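PDB 2ZZA: dihydrofolate reductase from Moritella profunda, which catalyses the NADPH-dependent reduction of 7,8-dihydrofolate to tetrahydrofolate, a step probably needed for glycine, purine and DNA precursor synthesis. Local coordinates for residues V3-A8 with A107-L112; L112-I117 with T125-Y130. All coordinates share one frame; numbering follows the deposited sequence.

Strand 111-117 of this reductase serves two kinds of partner. In contact 1 it lies parallel to 2-9 inside the main sheet, and main-chain hydrogen bonds plus one carboxylate do most of the joining, from the partly exposed V3 and D110 to the buried M5. Contact 2 starts at L112, which both contacts share, and has no backbone pairing: side chains on one face of the sheet meet the loop after strand 125-126, and all but one of the links are apolar. It is the more buried of the two. The contacts adjoin, since the sheet pairing begun in contact 1 runs on from M5 O to Y113 N at 2.7 Å.

Contact 1: V3-A8 with A107-L112. With FOL (folic acid), chain D.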
ATOM      1  N   VAL A   3     -10.378  -5.872   5.000  1.00 28.26           N
ATOM      2  CA  VAL A   3      -9.824  -4.812   4.172  1.00 27.34           C
ATOM      3  C   VAL A   3      -8.606  -4.212   4.862  1.00 26.53           C
ATOM      4  O   VAL A   3      -8.728  -3.510   5.866  1.00 27.21           O
ATOM      5  CB  VAL A   3     -10.869  -3.708   3.898  1.00 28.34           C
ATOM      6  CG1 VAL A   3     -10.226  -2.554   3.144  1.00 26.35           C
ATOM      7  CG2 VAL A   3     -12.026  -4.287   3.090  1.00 27.41           C
ATOM      8  N   SER A   4      -7.433  -4.507   4.316  1.00 25.14           N
ATOM      9  CA  SER A   4      -6.180  -4.017   4.872  1.00 24.29           C
ATOM     10  C   SER A   4      -5.512  -3.074   3.899  1.00 22.73           C
ATOM     11  O   SER A   4      -5.700  -3.189   2.691  1.00 23.11           O
ATOM     12  CB  SER A   4      -5.229  -5.183   5.153  1.00 23.96           C
ATOM     13  OG  SER A   4      -5.843  -6.161   5.966  1.00 24.17           O
ATOM     14  N   MET A   5      -4.739  -2.134   4.430  1.00 21.82           N
ATOM     15  CA  MET A   5      -4.015  -1.195   3.593  1.00 20.47           C
ATOM     16  C   MET A   5      -2.572  -1.237   4.055  1.00 20.04           C
ATOM     17  O   MET A   5      -2.296  -1.236   5.257  1.00 20.17           O
ATOM     18  CB  MET A   5      -4.574   0.228   3.731  1.00 20.34           C
ATOM     19  CG  MET A   5      -6.084   0.326   3.550  1.00 19.06           C
ATOM     20  SD  MET A   5      -6.663   1.933   2.970  1.00 18.84           S
ATOM     21  CE  MET A   5      -6.051   3.037   4.248  1.00 19.00           C
ATOM     22  N   ILE A   6      -1.653  -1.289   3.097  1.00 18.54           N
ATOM     23  CA  ILE A   6      -0.235  -1.337   3.406  1.00 17.45           C
ATOM     24  C   ILE A   6       0.499  -0.187   2.727  1.00 17.90           C
ATOM     25  O   ILE A   6       0.291   0.089   1.543  1.00 17.18           O
ATOM     26  CB  ILE A   6       0.373  -2.707   2.992  1.00 17.95           C
ATOM     27  CG1 ILE A   6       1.889  -2.704   3.224  1.00 17.69           C
ATOM     28  CG2 ILE A   6       0.016  -3.032   1.540  1.00 15.25           C
ATOM     29  CD1 ILE A   6       2.508  -4.116   3.249  1.00 17.59           C
ATOM     30  N   ALA A   7       1.343   0.497   3.495  1.00 17.03           N
ATOM     31  CA  ALA A   7       2.102   1.626   2.978  1.00 16.09           C
ATOM     32  C   ALA A   7       3.346   1.894   3.807  1.00 16.52           C
ATOM     33  O   ALA A   7       3.439   1.457   4.949  1.00 15.97           O
ATOM     34  CB  ALA A   7       1.229   2.872   2.966  1.00 15.85           C
ATOM     35  N   ALA A   8       4.294   2.620   3.216  1.00 16.57           N
ATOM     36  CA  ALA A   8       5.529   3.009   3.890  1.00 17.00           C
ATOM     37  C   ALA A   8       5.558   4.537   3.850  1.00 17.67           C
ATOM     38  O   ALA A   8       5.631   5.138   2.772  1.00 17.08           O
ATOM     39  CB  ALA A   8       6.743   2.431   3.166  1.00 16.89           C
ATOM     40  N   ALA A 107     -11.549   4.852   5.780  1.00 25.85           N
ATOM     41  CA  ALA A 107     -12.705   4.706   6.656  1.00 27.61           C
ATOM     42  C   ALA A 107     -13.188   3.268   6.772  1.00 28.10           C
ATOM     43  O   ALA A 107     -13.749   2.878   7.795  1.00 29.24           O
ATOM     44  CB  ALA A 107     -13.836   5.593   6.175  1.00 28.65           C
ATOM     45  N   ALA A 108     -12.965   2.477   5.730  1.00 27.34           N
ATOM     46  CA  ALA A 108     -13.405   1.086   5.734  1.00 27.34           C
ATOM     47  C   ALA A 108     -12.297   0.088   6.081  1.00 27.62           C
ATOM     48  O   ALA A 108     -12.547  -1.110   6.193  1.00 28.05           O
ATOM     49  CB  ALA A 108     -14.008   0.743   4.376  1.00 26.80           C
ATOM     50  N   ALA A 109     -11.077   0.583   6.261  1.00 28.02           N
ATOM     51  CA  ALA A 109      -9.937  -0.279   6.564  1.00 26.95           C
ATOM     52  C   ALA A 109     -10.016  -0.976   7.917  1.00 26.81           C
ATOM     53  O   ALA A 109     -10.331  -0.354   8.928  1.00 27.49           O
ATOM     54  CB  ALA A 109      -8.650   0.526   6.481  1.00 26.89           C
ATOM     55  N   ASP A 110      -9.719  -2.274   7.923  1.00 27.60           N
ATOM     56  CA  ASP A 110      -9.728  -3.071   9.150  1.00 27.82           C
ATOM     57  C   ASP A 110      -8.333  -3.096   9.756  1.00 27.23           C
ATOM     58  O   ASP A 110      -8.171  -3.095  10.973  1.00 27.80           O
ATOM     59  CB  ASP A 110     -10.171  -4.502   8.853  1.00 27.48           C
ATOM     60  CG  ASP A 110     -11.577  -4.567   8.315  1.00 29.96           C
ATOM     61  OD1 ASP A 110     -12.493  -4.145   9.050  1.00 30.38           O
ATOM     62  OD2 ASP A 110     -11.763  -5.028   7.164  1.00 28.06           O
ATOM     63  N   ARG A 111      -7.326  -3.115   8.891  1.00 26.28           N
ATOM     64  CA  ARG A 111      -5.941  -3.142   9.333  1.00 25.18           C
ATOM     65  C   ARG A 111      -5.082  -2.227   8.493  1.00 23.37           C
ATOM     66  O   ARG A 111      -5.376  -1.980   7.331  1.00 21.64           O
ATOM     67  CB  ARG A 111      -5.349  -4.541   9.192  1.00 25.83           C
ATOM     68  CG  ARG A 111      -5.964  -5.613  10.026  1.00 28.22           C
ATOM     69  CD  ARG A 111      -5.435  -6.938   9.528  1.00 28.46           C
ATOM     70  NE  ARG A 111      -5.936  -8.071  10.288  1.00 29.91           N
ATOM     71  CZ  ARG A 111      -5.902  -9.328   9.851  1.00 33.14           C
ATOM     72  NH1 ARG A 111      -5.394  -9.607   8.654  1.00 29.96           N
ATOM     73  NH2 ARG A 111      -6.375 -10.308  10.611  1.00 33.60           N
ATOM     74  N   LEU A 112      -4.002  -1.746   9.093  1.00 22.21           N
ATOM     75  CA  LEU A 112      -3.057  -0.905   8.395  1.00 21.38           C
ATOM     76  C   LEU A 112      -1.694  -1.539   8.610  1.00 21.63           C
ATOM     77  O   LEU A 112      -1.285  -1.760   9.747  1.00 24.01           O
ATOM     78  CB  LEU A 112      -3.062   0.519   8.956  1.00 20.39           C
ATOM     79  CG  LEU A 112      -4.318   1.364   8.728  1.00 22.98           C
ATOM     80  CD1 LEU A 112      -4.072   2.800   9.206  1.00 22.06           C
ATOM     81  CD2 LEU A 112      -4.679   1.361   7.256  1.00 22.26           C
TER
HETATM   82  N1  FOL D 164       4.211  -0.480   1.146  1.00 20.51           N
HETATM   83  C2  FOL D 164       5.377  -0.607   1.795  1.00 20.65           C
HETATM   84  NA2 FOL D 164       5.391  -1.078   3.039  1.00 19.64           N
HETATM   85  N3  FOL D 164       6.579  -0.283   1.153  1.00 22.27           N
HETATM   86  C4  FOL D 164       6.546   0.165  -0.172  1.00 23.08           C
HETATM   87  O4  FOL D 164       7.587   0.437  -0.770  1.00 21.56           O
HETATM   88  C4A FOL D 164       5.319   0.275  -0.814  1.00 22.89           C
HETATM   89  N5  FOL D 164       5.258   0.624  -2.106  1.00 23.76           N
HETATM   90  C6  FOL D 164       4.076   0.639  -2.735  1.00 25.42           C
HETATM   91  C7  FOL D 164       2.919   0.306  -2.037  1.00 23.38           C
HETATM   92  N8  FOL D 164       2.979  -0.028  -0.761  1.00 22.02           N
HETATM   93  C8A FOL D 164       4.158  -0.057  -0.124  1.00 21.55           C
HETATM   94  C9  FOL D 164       3.978   0.989  -4.222  1.00 24.63           C
HETATM   95  N10 FOL D 164       5.282   0.928  -4.902  1.00 25.67           N
HETATM   96  C11 FOL D 164       7.306  -2.586  -5.651  1.00 25.30           C
HETATM   97  C12 FOL D 164       7.825  -1.367  -6.075  1.00 24.31           C
HETATM   98  C13 FOL D 164       7.135  -0.189  -5.817  1.00 25.61           C
HETATM   99  C14 FOL D 164       5.920  -0.216  -5.138  1.00 25.99           C
HETATM  100  C15 FOL D 164       5.405  -1.435  -4.711  1.00 24.28           C
HETATM  101  C16 FOL D 164       6.097  -2.615  -4.963  1.00 24.32           C
HETATM  102  C   FOL D 164       8.061  -3.885  -5.949  1.00 26.04           C
HETATM  103  O   FOL D 164       8.851  -3.958  -6.889  1.00 25.47           O
HETATM  104  N   FOL D 164       7.787  -4.900  -5.134  1.00 26.58           N
HETATM  105  CA  FOL D 164       8.403  -6.228  -5.281  1.00 25.59           C
HETATM  106  CB  FOL D 164       9.609  -6.375  -4.351  1.00 30.67           C
HETATM  107  CG  FOL D 164      10.794  -5.514  -4.793  1.00 36.29           C
HETATM  108  CD  FOL D 164      11.393  -6.014  -6.111  1.00 40.29           C
HETATM  109  OE1 FOL D 164      10.991  -7.118  -6.537  1.00 42.27           O
HETATM  110  OE2 FOL D 164      12.253  -5.288  -6.656  1.00 41.57           O
HETATM  111  CT  FOL D 164       7.360  -7.285  -4.911  1.00 25.54           C
HETATM  112  O1  FOL D 164       6.447  -6.923  -4.137  1.00 20.80           O
HETATM  113  O2  FOL D 164       7.502  -8.424  -5.406  1.00 22.10           O
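M5 lies side by side with L112, its CB 3.7 Å from L112 CD2. Both side chains point the same way off the sheet, and the bend of M5 at chi3 (-58°) brings its CE back against that same methyl, while CG rests on A109 CB at 3.9 Å. On the other face S4 sets its OG beside the aliphatic part of R111, 3.6 Å from R111 CB; E92 takes the polar ends of both, through a hydrogen bond from S4 and a salt bridge to R111. At the edge of the contact, D110 turns its carboxylate back on the strand: OD2 accepts V3 N at 2.7 Å through its anti lone pair, nearly straight (170°). The return bond, D110 N to V3 O, is 2.6 Å, so the two residues grip each other twice, and V3 O also takes a weak bond from R111 N. Further on, M5 N reaches R111 O at 3.0 Å. Two parallel bridges, S4 with R111 and M5 with L112, open the pairing of strands 2-9 and 111-117 in the central sheet of the dihydrofolate reductase fold, where strand 2-9 runs on to A8, whose CB lies 3.4 Å from N3 of the folate.

Contact 2: L112-I117 with T125-Y130; sequences LYLTHI and TWFPDY. With NAP (NADP nicotinamide-adenine-dinucleotide phosphate), chain C.
Strand residues L112-H116 and the F127-Y130 turn run at 119° to each other, with CA atoms no nearer than 9.0 Å, so side chains alone bridge the gap. L114 is forked between two aromatic rings. Its CD1 sits over one face of Y130, 3.9 Å from the centroid and 18° off the normal, whereas CD2 makes an off-centre CH-pi contact with F127, 3.8 Å from CZ. L112 extends the apolar patch: CD1 touches Y130 CB at 3.7 Å, and CD2 comes up to the edge of the F127 ring. The one polar link is at the far end of Y130, where H116 NE2 donates to OH over 3.1 Å, the hydroxyl lying near the imidazole plane. With chi1 at 64°, Y130 holds CG between its backbone N and carbonyl carbon, which sends the ring along the strand past L114 to H116. Were Y130 replaced by an alanine, H116 NE2 would probably be left without this acceptor and the CD1 methyl of L114 without the ring face it packs on. Around the contact, F127 also packs on A7 of strand 2-9, on I15 of strand 14-16 and on the ring of Y102 in helix 99-105, while L158 of strand 153-160 touches both L114 and Y130, so the turn lies across three strands of the main sheet.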
ATOM      1  N   LEU A 112      -4.002  -1.746   9.093  1.00 22.21           N
ATOM      2  CA  LEU A 112      -3.057  -0.905   8.395  1.00 21.38           C
ATOM      3  C   LEU A 112      -1.694  -1.539   8.610  1.00 21.63           C
ATOM      4  O   LEU A 112      -1.285  -1.760   9.747  1.00 24.01           O
ATOM      5  CB  LEU A 112      -3.062   0.519   8.956  1.00 20.39           C
ATOM      6  CG  LEU A 112      -4.318   1.364   8.728  1.00 22.98           C
ATOM      7  CD1 LEU A 112      -4.072   2.800   9.206  1.00 22.06           C
ATOM      8  CD2 LEU A 112      -4.679   1.361   7.256  1.00 22.26           C
ATOM      9  N   TYR A 113      -1.015  -1.887   7.524  1.00 21.29           N
ATOM     10  CA  TYR A 113       0.322  -2.455   7.631  1.00 21.99           C
ATOM     11  C   TYR A 113       1.204  -1.252   7.346  1.00 22.28           C
ATOM     12  O   TYR A 113       1.460  -0.930   6.186  1.00 22.42           O
ATOM     13  CB  TYR A 113       0.574  -3.516   6.559  1.00 21.61           C
ATOM     14  CG  TYR A 113      -0.152  -4.827   6.739  1.00 22.46           C
ATOM     15  CD1 TYR A 113      -1.540  -4.907   6.639  1.00 22.78           C
ATOM     16  CD2 TYR A 113       0.563  -6.008   6.945  1.00 23.16           C
ATOM     17  CE1 TYR A 113      -2.199  -6.140   6.729  1.00 25.76           C
ATOM     18  CE2 TYR A 113      -0.082  -7.238   7.042  1.00 24.21           C
ATOM     19  CZ  TYR A 113      -1.459  -7.298   6.929  1.00 24.75           C
ATOM     20  OH  TYR A 113      -2.085  -8.523   6.997  1.00 25.14           O
ATOM     21  N   LEU A 114       1.671  -0.582   8.395  1.00 21.85           N
ATOM     22  CA  LEU A 114       2.481   0.611   8.193  1.00 20.80           C
ATOM     23  C   LEU A 114       3.956   0.501   8.521  1.00 21.63           C
ATOM     24  O   LEU A 114       4.338  -0.061   9.544  1.00 23.58           O
ATOM     25  CB  LEU A 114       1.911   1.769   9.012  1.00 20.01           C
ATOM     26  CG  LEU A 114       0.443   2.142   8.831  1.00 20.06           C
ATOM     27  CD1 LEU A 114       0.113   3.283   9.796  1.00 20.55           C
ATOM     28  CD2 LEU A 114       0.175   2.558   7.385  1.00 18.23           C
ATOM     29  N   THR A 115       4.779   1.055   7.640  1.00 21.35           N
ATOM     30  CA  THR A 115       6.214   1.097   7.858  1.00 19.87           C
ATOM     31  C   THR A 115       6.550   2.579   7.971  1.00 19.98           C
ATOM     32  O   THR A 115       6.332   3.347   7.029  1.00 19.84           O
ATOM     33  CB  THR A 115       7.004   0.515   6.687  1.00 20.93           C
ATOM     34  OG1 THR A 115       6.773  -0.897   6.602  1.00 20.19           O
ATOM     35  CG2 THR A 115       8.494   0.774   6.889  1.00 22.25           C
ATOM     36  N   HIS A 116       7.042   2.996   9.130  1.00 20.67           N
ATOM     37  CA  HIS A 116       7.394   4.394   9.310  1.00 21.26           C
ATOM     38  C   HIS A 116       8.882   4.557   9.071  1.00 21.55           C
ATOM     39  O   HIS A 116       9.700   3.929   9.741  1.00 21.83           O
ATOM     40  CB  HIS A 116       7.031   4.872  10.715  1.00 21.54           C
ATOM     41  CG  HIS A 116       5.562   4.845  10.998  1.00 22.55           C
ATOM     42  ND1 HIS A 116       4.951   3.804  11.666  1.00 26.20           N
ATOM     43  CD2 HIS A 116       4.577   5.716  10.680  1.00 21.59           C
ATOM     44  CE1 HIS A 116       3.653   4.039  11.748  1.00 23.57           C
ATOM     45  NE2 HIS A 116       3.401   5.191  11.156  1.00 23.94           N
ATOM     46  N   ILE A 117       9.225   5.390   8.099  1.00 21.21           N
ATOM     47  CA  ILE A 117      10.620   5.626   7.769  1.00 20.47           C
ATOM     48  C   ILE A 117      11.075   6.920   8.409  1.00 21.47           C
ATOM     49  O   ILE A 117      10.431   7.962   8.268  1.00 21.89           O
ATOM     50  CB  ILE A 117      10.820   5.695   6.245  1.00 20.73           C
ATOM     51  CG1 ILE A 117      10.335   4.390   5.613  1.00 20.76           C
ATOM     52  CG2 ILE A 117      12.293   5.897   5.919  1.00 18.69           C
ATOM     53  CD1 ILE A 117      10.315   4.411   4.115  1.00 23.88           C
ATOM     54  N   THR A 125       2.438  13.353  -2.663  1.00 21.80           N
ATOM     55  CA  THR A 125       1.375  12.405  -2.330  1.00 21.48           C
ATOM     56  C   THR A 125       1.587  12.009  -0.870  1.00 20.80           C
ATOM     57  O   THR A 125       2.711  11.716  -0.456  1.00 20.66           O
ATOM     58  CB  THR A 125       1.410  11.149  -3.243  1.00 21.73           C
ATOM     59  OG1 THR A 125       2.735  10.615  -3.276  1.00 28.02           O
ATOM     60  CG2 THR A 125       0.991  11.500  -4.656  1.00 24.37           C
ATOM     61  N   TRP A 126       0.507  12.008  -0.094  1.00 19.41           N
ATOM     62  CA  TRP A 126       0.573  11.694   1.330  1.00 19.12           C
ATOM     63  C   TRP A 126      -0.425  10.626   1.753  1.00 19.61           C
ATOM     64  O   TRP A 126      -1.498  10.493   1.161  1.00 18.75           O
ATOM     65  CB  TRP A 126       0.293  12.960   2.152  1.00 18.49           C
ATOM     66  CG  TRP A 126       1.324  14.033   2.023  1.00 17.55           C
ATOM     67  CD1 TRP A 126       2.329  14.313   2.902  1.00 19.54           C
ATOM     68  CD2 TRP A 126       1.466  14.961   0.942  1.00 18.83           C
ATOM     69  NE1 TRP A 126       3.092  15.359   2.435  1.00 18.59           N
ATOM     70  CE2 TRP A 126       2.583  15.774   1.233  1.00 18.05           C
ATOM     71  CE3 TRP A 126       0.756  15.187  -0.247  1.00 17.34           C
ATOM     72  CZ2 TRP A 126       3.008  16.795   0.380  1.00 18.34           C
ATOM     73  CZ3 TRP A 126       1.179  16.202  -1.093  1.00 18.43           C
ATOM     74  CH2 TRP A 126       2.294  16.993  -0.776  1.00 16.79           C
ATOM     75  N   PHE A 127      -0.070   9.869   2.786  1.00 17.83           N
ATOM     76  CA  PHE A 127      -0.964   8.847   3.303  1.00 18.80           C
ATOM     77  C   PHE A 127      -2.041   9.607   4.085  1.00 20.74           C
ATOM     78  O   PHE A 127      -1.768  10.667   4.652  1.00 21.03           O
ATOM     79  CB  PHE A 127      -0.207   7.901   4.242  1.00 17.37           C
ATOM     80  CG  PHE A 127      -0.979   6.666   4.610  1.00 16.25           C
ATOM     81  CD1 PHE A 127      -1.088   5.610   3.716  1.00 14.52           C
ATOM     82  CD2 PHE A 127      -1.621   6.568   5.844  1.00 17.50           C
ATOM     83  CE1 PHE A 127      -1.826   4.469   4.039  1.00 17.19           C
ATOM     84  CE2 PHE A 127      -2.364   5.431   6.181  1.00 15.65           C
ATOM     85  CZ  PHE A 127      -2.466   4.379   5.274  1.00 16.95           C
ATOM     86  N   PRO A 128      -3.285   9.094   4.113  1.00 20.98           N
ATOM     87  CA  PRO A 128      -4.318   9.817   4.864  1.00 21.04           C
ATOM     88  C   PRO A 128      -4.028   9.934   6.365  1.00 21.57           C
ATOM     89  O   PRO A 128      -3.181   9.216   6.907  1.00 20.64           O
ATOM     90  CB  PRO A 128      -5.593   9.018   4.565  1.00 20.45           C
ATOM     91  CG  PRO A 128      -5.081   7.641   4.243  1.00 21.13           C
ATOM     92  CD  PRO A 128      -3.860   7.935   3.410  1.00 20.89           C
ATOM     93  N   ASP A 129      -4.736  10.849   7.023  1.00 21.91           N
ATOM     94  CA  ASP A 129      -4.576  11.092   8.457  1.00 23.90           C
ATOM     95  C   ASP A 129      -5.307   9.997   9.235  1.00 25.02           C
ATOM     96  O   ASP A 129      -6.371  10.229   9.817  1.00 25.82           O
ATOM     97  CB  ASP A 129      -5.152  12.471   8.813  1.00 22.63           C
ATOM     98  CG  ASP A 129      -4.804  12.907  10.228  1.00 24.81           C
ATOM     99  OD1 ASP A 129      -5.354  13.929  10.694  1.00 23.59           O
ATOM    100  OD2 ASP A 129      -3.977  12.232  10.874  1.00 25.38           O
ATOM    101  N   TYR A 130      -4.725   8.803   9.239  1.00 24.63           N
ATOM    102  CA  TYR A 130      -5.312   7.650   9.918  1.00 24.70           C
ATOM    103  C   TYR A 130      -5.486   7.837  11.418  1.00 24.40           C
ATOM    104  O   TYR A 130      -6.315   7.171  12.030  1.00 24.97           O
ATOM    105  CB  TYR A 130      -4.460   6.403   9.674  1.00 22.60           C
ATOM    106  CG  TYR A 130      -3.064   6.482  10.267  1.00 23.46           C
ATOM    107  CD1 TYR A 130      -2.047   7.194   9.627  1.00 22.75           C
ATOM    108  CD2 TYR A 130      -2.764   5.849  11.475  1.00 22.69           C
ATOM    109  CE1 TYR A 130      -0.763   7.268  10.178  1.00 23.30           C
ATOM    110  CE2 TYR A 130      -1.489   5.921  12.036  1.00 22.13           C
ATOM    111  CZ  TYR A 130      -0.494   6.628  11.383  1.00 23.55           C
ATOM    112  OH  TYR A 130       0.769   6.682  11.931  1.00 23.61           O
TER
HETATM  113  PA  NAP C 163      -3.190   6.436  -7.316  1.00 22.73           P
HETATM  114  O1A NAP C 163      -4.032   6.522  -6.102  1.00 22.06           O
HETATM  115  O2A NAP C 163      -2.213   5.156  -7.305  1.00 19.67           O
HETATM  116  O5B NAP C 163      -4.073   6.284  -8.652  1.00 21.25           O
HETATM  117  C5B NAP C 163      -5.048   7.279  -8.970  1.00 20.21           C
HETATM  118  C4B NAP C 163      -5.908   6.826 -10.150  1.00 22.11           C
HETATM  119  O4B NAP C 163      -6.607   5.605  -9.858  1.00 23.44           O
HETATM  120  C3B NAP C 163      -7.011   7.836 -10.461  1.00 22.79           C
HETATM  121  O3B NAP C 163      -6.455   8.906 -11.230  1.00 18.86           O
HETATM  122  C2B NAP C 163      -7.858   6.939 -11.361  1.00 22.00           C
HETATM  123  O2B NAP C 163      -7.163   6.689 -12.584  1.00 23.08           O
HETATM  124  C1B NAP C 163      -7.875   5.650 -10.537  1.00 22.20           C
HETATM  125  N9A NAP C 163      -8.943   5.698  -9.513  1.00 23.14           N
HETATM  126  C8A NAP C 163      -8.875   6.285  -8.319  1.00 24.88           C
HETATM  127  N7A NAP C 163     -10.012   6.078  -7.658  1.00 26.36           N
HETATM  128  C5A NAP C 163     -10.812   5.355  -8.435  1.00 24.67           C
HETATM  129  C6A NAP C 163     -12.087   4.825  -8.289  1.00 26.46           C
HETATM  130  N6A NAP C 163     -12.773   5.011  -7.165  1.00 24.82           N
HETATM  131  N1A NAP C 163     -12.611   4.109  -9.295  1.00 24.57           N
HETATM  132  C2A NAP C 163     -11.935   3.904 -10.411  1.00 23.19           C
HETATM  133  N3A NAP C 163     -10.719   4.393 -10.583  1.00 22.87           N
HETATM  134  C4A NAP C 163     -10.133   5.116  -9.621  1.00 24.04           C
HETATM  135  O3  NAP C 163      -2.251   7.720  -7.581  1.00 22.02           O
HETATM  136  PN  NAP C 163      -1.611   8.644  -6.424  1.00 23.50           P
HETATM  137  O1N NAP C 163      -1.039   9.662  -7.331  1.00 20.39           O
HETATM  138  O2N NAP C 163      -2.819   8.837  -5.590  1.00 24.47           O
HETATM  139  O5D NAP C 163      -0.642   7.457  -5.928  1.00 24.12           O
HETATM  140  C5D NAP C 163       0.616   7.227  -6.571  1.00 24.96           C
HETATM  141  C4D NAP C 163       1.762   7.910  -5.823  1.00 23.06           C
HETATM  142  O4D NAP C 163       1.813   7.304  -4.517  1.00 23.07           O
HETATM  143  C3D NAP C 163       3.099   7.581  -6.491  1.00 21.63           C
HETATM  144  O3D NAP C 163       4.112   8.522  -6.126  1.00 22.30           O
HETATM  145  C2D NAP C 163       3.411   6.223  -5.870  1.00 22.36           C
HETATM  146  O2D NAP C 163       4.815   5.956  -5.922  1.00 21.60           O
HETATM  147  C1D NAP C 163       3.022   6.531  -4.423  1.00 21.00           C
HETATM  148  N1N NAP C 163       2.833   5.316  -3.600  1.00 20.10           N
HETATM  149  C2N NAP C 163       3.576   5.141  -2.425  1.00 19.18           C
HETATM  150  C3N NAP C 163       3.326   4.046  -1.607  1.00 19.39           C
HETATM  151  C7N NAP C 163       4.112   3.862  -0.306  1.00 18.59           C
HETATM  152  O7N NAP C 163       3.745   3.052   0.542  1.00 16.92           O
HETATM  153  N7N NAP C 163       5.178   4.647  -0.169  1.00 18.11           N
HETATM  154  C4N NAP C 163       2.344   3.127  -1.959  1.00 19.18           C
HETATM  155  C5N NAP C 163       1.610   3.288  -3.129  1.00 17.57           C
HETATM  156  C6N NAP C 163       1.853   4.380  -3.953  1.00 18.48           C
HETATM  157  P2B NAP C 163      -7.949   6.807 -13.981  1.00 22.77           P
HETATM  158  O1X NAP C 163      -7.399   5.895 -15.009  1.00 25.25           O
HETATM  159  O2X NAP C 163      -9.501   6.519 -13.666  1.00 21.06           O
HETATM  160  O3X NAP C 163      -7.834   8.358 -14.396  1.00 22.72           O